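Local coordinates for extracellular solute-binding protein, family 3 (Methylophaga aminisulfidivorans MP, PDB 5SV6) that is of unknown function but has a periplasmic binding protein-like architecture and is probably linked to the methanol dehydrogenase system of its methylotrophic host, at residues Thr46-Asp54 with Lys98-Met108. Sequence-based numbering, arbitrary orientation.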
ATOM      1  N   THR A  46      10.850 -23.404 -10.527  1.00 23.35           N
ATOM      2  CA  THR A  46      10.604 -21.973 -10.717  1.00 22.61           C
ATOM      3  C   THR A  46       9.573 -21.424  -9.736  1.00 20.53           C
ATOM      4  O   THR A  46       8.719 -22.159  -9.251  1.00 20.52           O
ATOM      5  CB  THR A  46      10.099 -21.663 -12.134  1.00 20.82           C
ATOM      6  OG1 THR A  46       8.707 -21.986 -12.220  1.00 25.56           O
ATOM      7  CG2 THR A  46      10.888 -22.441 -13.178  1.00 20.68           C
ATOM      8  N   LEU A  47       9.653 -20.126  -9.453  1.00 18.01           N
ATOM      9  CA  LEU A  47       8.649 -19.464  -8.624  1.00 16.27           C
ATOM     10  C   LEU A  47       7.855 -18.505  -9.497  1.00 14.81           C
ATOM     11  O   LEU A  47       8.377 -17.477  -9.933  1.00 15.05           O
ATOM     12  CB  LEU A  47       9.312 -18.691  -7.477  1.00 14.30           C
ATOM     13  CG  LEU A  47       8.372 -18.124  -6.410  1.00 15.45           C
ATOM     14  CD1 LEU A  47       7.788 -19.243  -5.546  1.00 16.66           C
ATOM     15  CD2 LEU A  47       9.073 -17.078  -5.533  1.00 14.52           C
ATOM     16  N   LYS A  48       6.607 -18.852  -9.784  1.00 15.16           N
ATOM     17  CA  LYS A  48       5.781 -18.009 -10.642  1.00 13.87           C
ATOM     18  C   LYS A  48       5.069 -16.948  -9.813  1.00 12.36           C
ATOM     19  O   LYS A  48       4.154 -17.256  -9.048  1.00 13.29           O
ATOM     20  CB  LYS A  48       4.770 -18.843 -11.432  1.00 15.89           C
ATOM     21  CG  LYS A  48       5.411 -19.865 -12.358  1.00 18.94           C
ATOM     22  CD  LYS A  48       4.354 -20.668 -13.110  1.00 22.28           C
ATOM     23  CE  LYS A  48       3.632 -19.800 -14.131  1.00 23.37           C
ATOM     24  NZ  LYS A  48       2.846 -20.610 -15.118  1.00 29.20           N
ATOM     25  N   VAL A  49       5.498 -15.702  -9.976  1.00 10.93           N
ATOM     26  CA  VAL A  49       4.985 -14.593  -9.177  1.00 10.89           C
ATOM     27  C   VAL A  49       4.033 -13.734  -9.998  1.00 10.59           C
ATOM     28  O   VAL A  49       4.422 -13.184 -11.035  1.00 10.40           O
ATOM     29  CB  VAL A  49       6.143 -13.720  -8.653  1.00 11.30           C
ATOM     30  CG1 VAL A  49       5.620 -12.438  -7.982  1.00  9.62           C
ATOM     31  CG2 VAL A  49       7.040 -14.532  -7.709  1.00 13.44           C
ATOM     32  N   CYS A  50       2.787 -13.640  -9.538  1.00 10.95           N
ATOM     33  CA  CYS A  50       1.794 -12.745 -10.122  1.00 11.58           C
ATOM     34  C   CYS A  50       2.206 -11.306  -9.804  1.00 11.62           C
ATOM     35  O   CYS A  50       2.379 -10.964  -8.635  1.00 12.30           O
ATOM     36  CB  CYS A  50       0.400 -13.008  -9.520  1.00 11.46           C
ATOM     37  SG  CYS A  50      -0.129 -14.759  -9.355  1.00 16.15           S
ATOM     38  N   ALA A  51       2.370 -10.462 -10.823  1.00 11.80           N
ATOM     39  CA  ALA A  51       2.753  -9.064 -10.574  1.00 10.76           C
ATOM     40  C   ALA A  51       2.162  -8.090 -11.568  1.00 10.81           C
ATOM     41  O   ALA A  51       1.910  -8.434 -12.728  1.00 11.58           O
ATOM     42  CB  ALA A  51       4.289  -8.901 -10.522  1.00 10.11           C
ATOM     43  N   ALA A  52       1.957  -6.861 -11.105  1.00  9.21           N
ATOM     44  CA  ALA A  52       1.348  -5.826 -11.924  1.00 12.15           C
ATOM     45  C   ALA A  52       2.401  -5.178 -12.811  1.00 11.25           C
ATOM     46  O   ALA A  52       3.495  -4.849 -12.363  1.00  8.60           O
ATOM     47  CB  ALA A  52       0.675  -4.777 -11.039  1.00 13.51           C
ATOM     48  N   SER A  53       2.072  -4.983 -14.080  1.00 13.39           N
ATOM     49  CA  SER A  53       3.052  -4.410 -14.991  1.00 13.36           C
ATOM     50  C   SER A  53       3.168  -2.879 -14.865  1.00 14.87           C
ATOM     51  O   SER A  53       4.064  -2.278 -15.441  1.00 15.35           O
ATOM     52  CB  SER A  53       2.757  -4.837 -16.428  1.00 17.28           C
ATOM     53  OG  SER A  53       1.543  -4.265 -16.874  1.00 22.27           O
ATOM     54  N   ASP A  54       2.281  -2.252 -14.101  1.00 13.12           N
ATOM     55  CA  ASP A  54       2.299  -0.791 -13.978  1.00 18.25           C
ATOM     56  C   ASP A  54       1.680  -0.347 -12.663  1.00 17.74           C
ATOM     57  O   ASP A  54       0.596   0.241 -12.648  1.00 18.48           O
ATOM     58  CB  ASP A  54       1.546  -0.132 -15.144  1.00 19.46           C
ATOM     59  CG  ASP A  54       1.806   1.375 -15.237  1.00 27.95           C
ATOM     60  OD1 ASP A  54       2.892   1.824 -14.810  1.00 28.32           O
ATOM     61  OD2 ASP A  54       0.926   2.111 -15.739  1.00 30.17           O
ATOM     62  N   LYS A  98      -5.596 -13.764 -11.274  1.00 14.45           N
ATOM     63  CA  LYS A  98      -4.401 -14.512 -11.622  1.00 13.47           C
ATOM     64  C   LYS A  98      -4.165 -15.705 -10.694  1.00 13.59           C
ATOM     65  O   LYS A  98      -4.223 -16.866 -11.132  1.00 12.73           O
ATOM     66  CB  LYS A  98      -3.181 -13.580 -11.643  1.00 14.65           C
ATOM     67  CG  LYS A  98      -3.094 -12.693 -12.886  1.00 18.39           C
ATOM     68  CD  LYS A  98      -2.904 -13.552 -14.134  1.00 21.11           C
ATOM     69  CE  LYS A  98      -2.483 -12.740 -15.353  1.00 24.62           C
ATOM     70  NZ  LYS A  98      -3.608 -11.928 -15.881  1.00 25.17           N
ATOM     71  N   LEU A  99      -3.892 -15.416  -9.423  1.00 10.61           N
ATOM     72  CA  LEU A  99      -3.574 -16.467  -8.446  1.00 10.88           C
ATOM     73  C   LEU A  99      -4.685 -17.506  -8.334  1.00 10.95           C
ATOM     74  O   LEU A  99      -4.448 -18.703  -8.479  1.00 10.53           O
ATOM     75  CB  LEU A  99      -3.324 -15.851  -7.070  1.00  9.79           C
ATOM     76  CG  LEU A  99      -2.969 -16.799  -5.929  1.00  9.15           C
ATOM     77  CD1 LEU A  99      -1.598 -17.416  -6.151  1.00 10.68           C
ATOM     78  CD2 LEU A  99      -3.024 -16.065  -4.617  1.00  7.60           C
ATOM     79  N   LEU A 100      -5.905 -17.050  -8.069  1.00 11.52           N
ATOM     80  CA  LEU A 100      -7.019 -17.979  -7.857  1.00 10.45           C
ATOM     81  C   LEU A 100      -7.486 -18.659  -9.140  1.00 13.02           C
ATOM     82  O   LEU A 100      -8.349 -19.540  -9.102  1.00 13.90           O
ATOM     83  CB  LEU A 100      -8.191 -17.265  -7.178  1.00 10.73           C
ATOM     84  CG  LEU A 100      -7.921 -16.755  -5.761  1.00 10.15           C
ATOM     85  CD1 LEU A 100      -9.133 -16.005  -5.195  1.00 11.77           C
ATOM     86  CD2 LEU A 100      -7.507 -17.917  -4.852  1.00 10.31           C
ATOM     87  N   LYS A 101      -6.922 -18.243 -10.273  1.00 12.76           N
ATOM     88  CA  LYS A 101      -7.231 -18.844 -11.570  1.00 12.84           C
ATOM     89  C   LYS A 101      -6.050 -19.646 -12.097  1.00 14.30           C
ATOM     90  O   LYS A 101      -5.998 -20.001 -13.285  1.00 14.76           O
ATOM     91  CB  LYS A 101      -7.635 -17.767 -12.582  1.00 13.04           C
ATOM     92  CG  LYS A 101      -8.966 -17.110 -12.250  1.00 16.65           C
ATOM     93  CD  LYS A 101      -9.457 -16.264 -13.416  1.00 23.25           C
ATOM     94  CE  LYS A 101     -10.912 -15.836 -13.229  1.00 27.81           C
ATOM     95  NZ  LYS A 101     -11.082 -14.753 -12.221  1.00 25.61           N
ATOM     96  N   ASN A 102      -5.100 -19.919 -11.204  1.00 12.84           N
ATOM     97  CA  ASN A 102      -3.966 -20.789 -11.509  1.00 14.33           C
ATOM     98  C   ASN A 102      -3.015 -20.286 -12.596  1.00 14.74           C
ATOM     99  O   ASN A 102      -2.350 -21.083 -13.254  1.00 16.01           O
ATOM    100  CB  ASN A 102      -4.444 -22.210 -11.841  1.00 14.23           C
ATOM    101  CG  ASN A 102      -5.145 -22.870 -10.674  1.00 16.94           C
ATOM    102  OD1 ASN A 102      -4.498 -23.375  -9.754  1.00 16.89           O
ATOM    103  ND2 ASN A 102      -6.474 -22.869 -10.701  1.00 16.87           N
ATOM    104  N   GLN A 103      -2.933 -18.971 -12.774  1.00 14.24           N
ATOM    105  CA  GLN A 103      -2.039 -18.386 -13.775  1.00 14.85           C
ATOM    106  C   GLN A 103      -0.649 -18.163 -13.202  1.00 14.92           C
ATOM    107  O   GLN A 103       0.301 -17.878 -13.929  1.00 17.36           O
ATOM    108  CB  GLN A 103      -2.592 -17.048 -14.262  1.00 17.49           C
ATOM    109  CG  GLN A 103      -3.963 -17.121 -14.886  1.00 18.96           C
ATOM    110  CD  GLN A 103      -3.984 -17.961 -16.134  1.00 24.11           C
ATOM    111  OE1 GLN A 103      -4.545 -19.060 -16.149  1.00 26.70           O
ATOM    112  NE2 GLN A 103      -3.369 -17.453 -17.199  1.00 26.29           N
ATOM    113  N   CYS A 104      -0.553 -18.278 -11.886  1.00 13.95           N
ATOM    114  CA  CYS A 104       0.684 -18.078 -11.146  1.00 12.71           C
ATOM    115  C   CYS A 104       0.387 -18.459  -9.703  1.00 14.91           C
ATOM    116  O   CYS A 104      -0.770 -18.724  -9.352  1.00 12.93           O
ATOM    117  CB  CYS A 104       1.206 -16.638 -11.258  1.00 13.59           C
ATOM    118  SG  CYS A 104      -0.054 -15.348 -11.297  1.00 17.98           S
ATOM    119  N   ASP A 105       1.427 -18.487  -8.882  1.00 11.76           N
ATOM    120  CA  ASP A 105       1.374 -19.206  -7.620  1.00 13.29           C
ATOM    121  C   ASP A 105       1.590 -18.345  -6.397  1.00 10.42           C
ATOM    122  O   ASP A 105       1.282 -18.765  -5.298  1.00  9.56           O
ATOM    123  CB  ASP A 105       2.411 -20.326  -7.636  1.00 12.22           C
ATOM    124  CG  ASP A 105       2.170 -21.303  -8.763  1.00 16.78           C
ATOM    125  OD1 ASP A 105       0.993 -21.464  -9.169  1.00 18.13           O
ATOM    126  OD2 ASP A 105       3.151 -21.886  -9.254  1.00 16.15           O
ATOM    127  N   VAL A 106       2.101 -17.136  -6.593  1.00 11.87           N
ATOM    128  CA  VAL A 106       2.484 -16.284  -5.471  1.00  8.85           C
ATOM    129  C   VAL A 106       2.051 -14.850  -5.713  1.00  9.46           C
ATOM    130  O   VAL A 106       2.246 -14.322  -6.804  1.00 10.75           O
ATOM    131  CB  VAL A 106       4.015 -16.317  -5.269  1.00 11.37           C
ATOM    132  CG1 VAL A 106       4.458 -15.259  -4.269  1.00 13.09           C
ATOM    133  CG2 VAL A 106       4.463 -17.709  -4.828  1.00 11.63           C
ATOM    134  N   VAL A 107       1.432 -14.240  -4.703  1.00  8.43           N
ATOM    135  CA  VAL A 107       1.213 -12.798  -4.697  1.00  8.75           C
ATOM    136  C   VAL A 107       2.035 -12.168  -3.578  1.00  7.70           C
ATOM    137  O   VAL A 107       1.981 -12.612  -2.429  1.00  7.62           O
ATOM    138  CB  VAL A 107      -0.281 -12.440  -4.581  1.00  6.47           C
ATOM    139  CG1 VAL A 107      -0.459 -10.949  -4.308  1.00  8.72           C
ATOM    140  CG2 VAL A 107      -0.993 -12.822  -5.880  1.00  8.54           C
HETATM  141  N   MSE A 108       2.796 -11.128  -3.909  1.00  8.53           N
HETATM  142  CA  MSE A 108       3.831 -10.636  -2.989  1.00  9.45           C
HETATM  143  C   MSE A 108       3.336  -9.930  -1.722  1.00  9.99           C
HETATM  144  O   MSE A 108       3.982 -10.015  -0.682  1.00 11.14           O
HETATM  145  CB  MSE A 108       4.840  -9.738  -3.720  1.00  9.99           C
HETATM  146  CG  MSE A 108       5.701 -10.478  -4.746  1.00  8.80           C
HETATM  147 SE   MSE A 108       6.679 -12.006  -3.985  1.00 21.49          SE
HETATM  148  CE  MSE A 108       7.756 -11.097  -2.625  1.00  9.32           C
TER
HETATM  149  O   HOH W   1       5.593 -21.385  -8.774  1.00 14.94           O
HETATM  150  O   HOH W   2       0.939 -18.264 -16.362  1.00 24.29           O
HETATM  151  O   HOH W   3       2.725  -9.709  -6.355  1.00  9.20           O
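A parallel pairing of strand 47-52 with strand 106-111, reinforced by the C50-C104 disulfide from the loop just before the latter, belongs to the mixed sheet of a family 3 solute-binding fold; 47-52 also pairs with strand 82-87. C50 SG and C104 SG are bonded at 2.0 Å with a C-S-S-C torsion of 118°. C50 SG, anti to its carbonyl carbon (chi1 -45°), is turned to meet C104 SG, which lies between its own backbone N and carbonyl carbon. L99 CB, from the end of helix 94-99, packs 4.1 Å from C50 SG, and V107 CG2 covers C50 CB. In the backbone, K48 O takes D105 N at 3.0 Å, tilted 30° from the carbonyl plane, plus a weak bond from V106 N; C50 N then donates to V106 O at 2.9 Å. V49 CG1, on the face it shares with V106, meets CG of selenomethionine M108, where the chain turns a corner, at 3.8 Å. Toward the start of the strand, L47 CD1 touches V106 CG2 (3.7 Å). Water bridges T46 O and K48 N to D105 OD2; a second joins M108 N to C50 O. The disulfide, between two buried cysteines, thus ties the loop after helix 94-99 to the middle of strand 47-52, while D105, held at OD2 by water and at OD1 by a salt bridge to R258, would favour the ionised form.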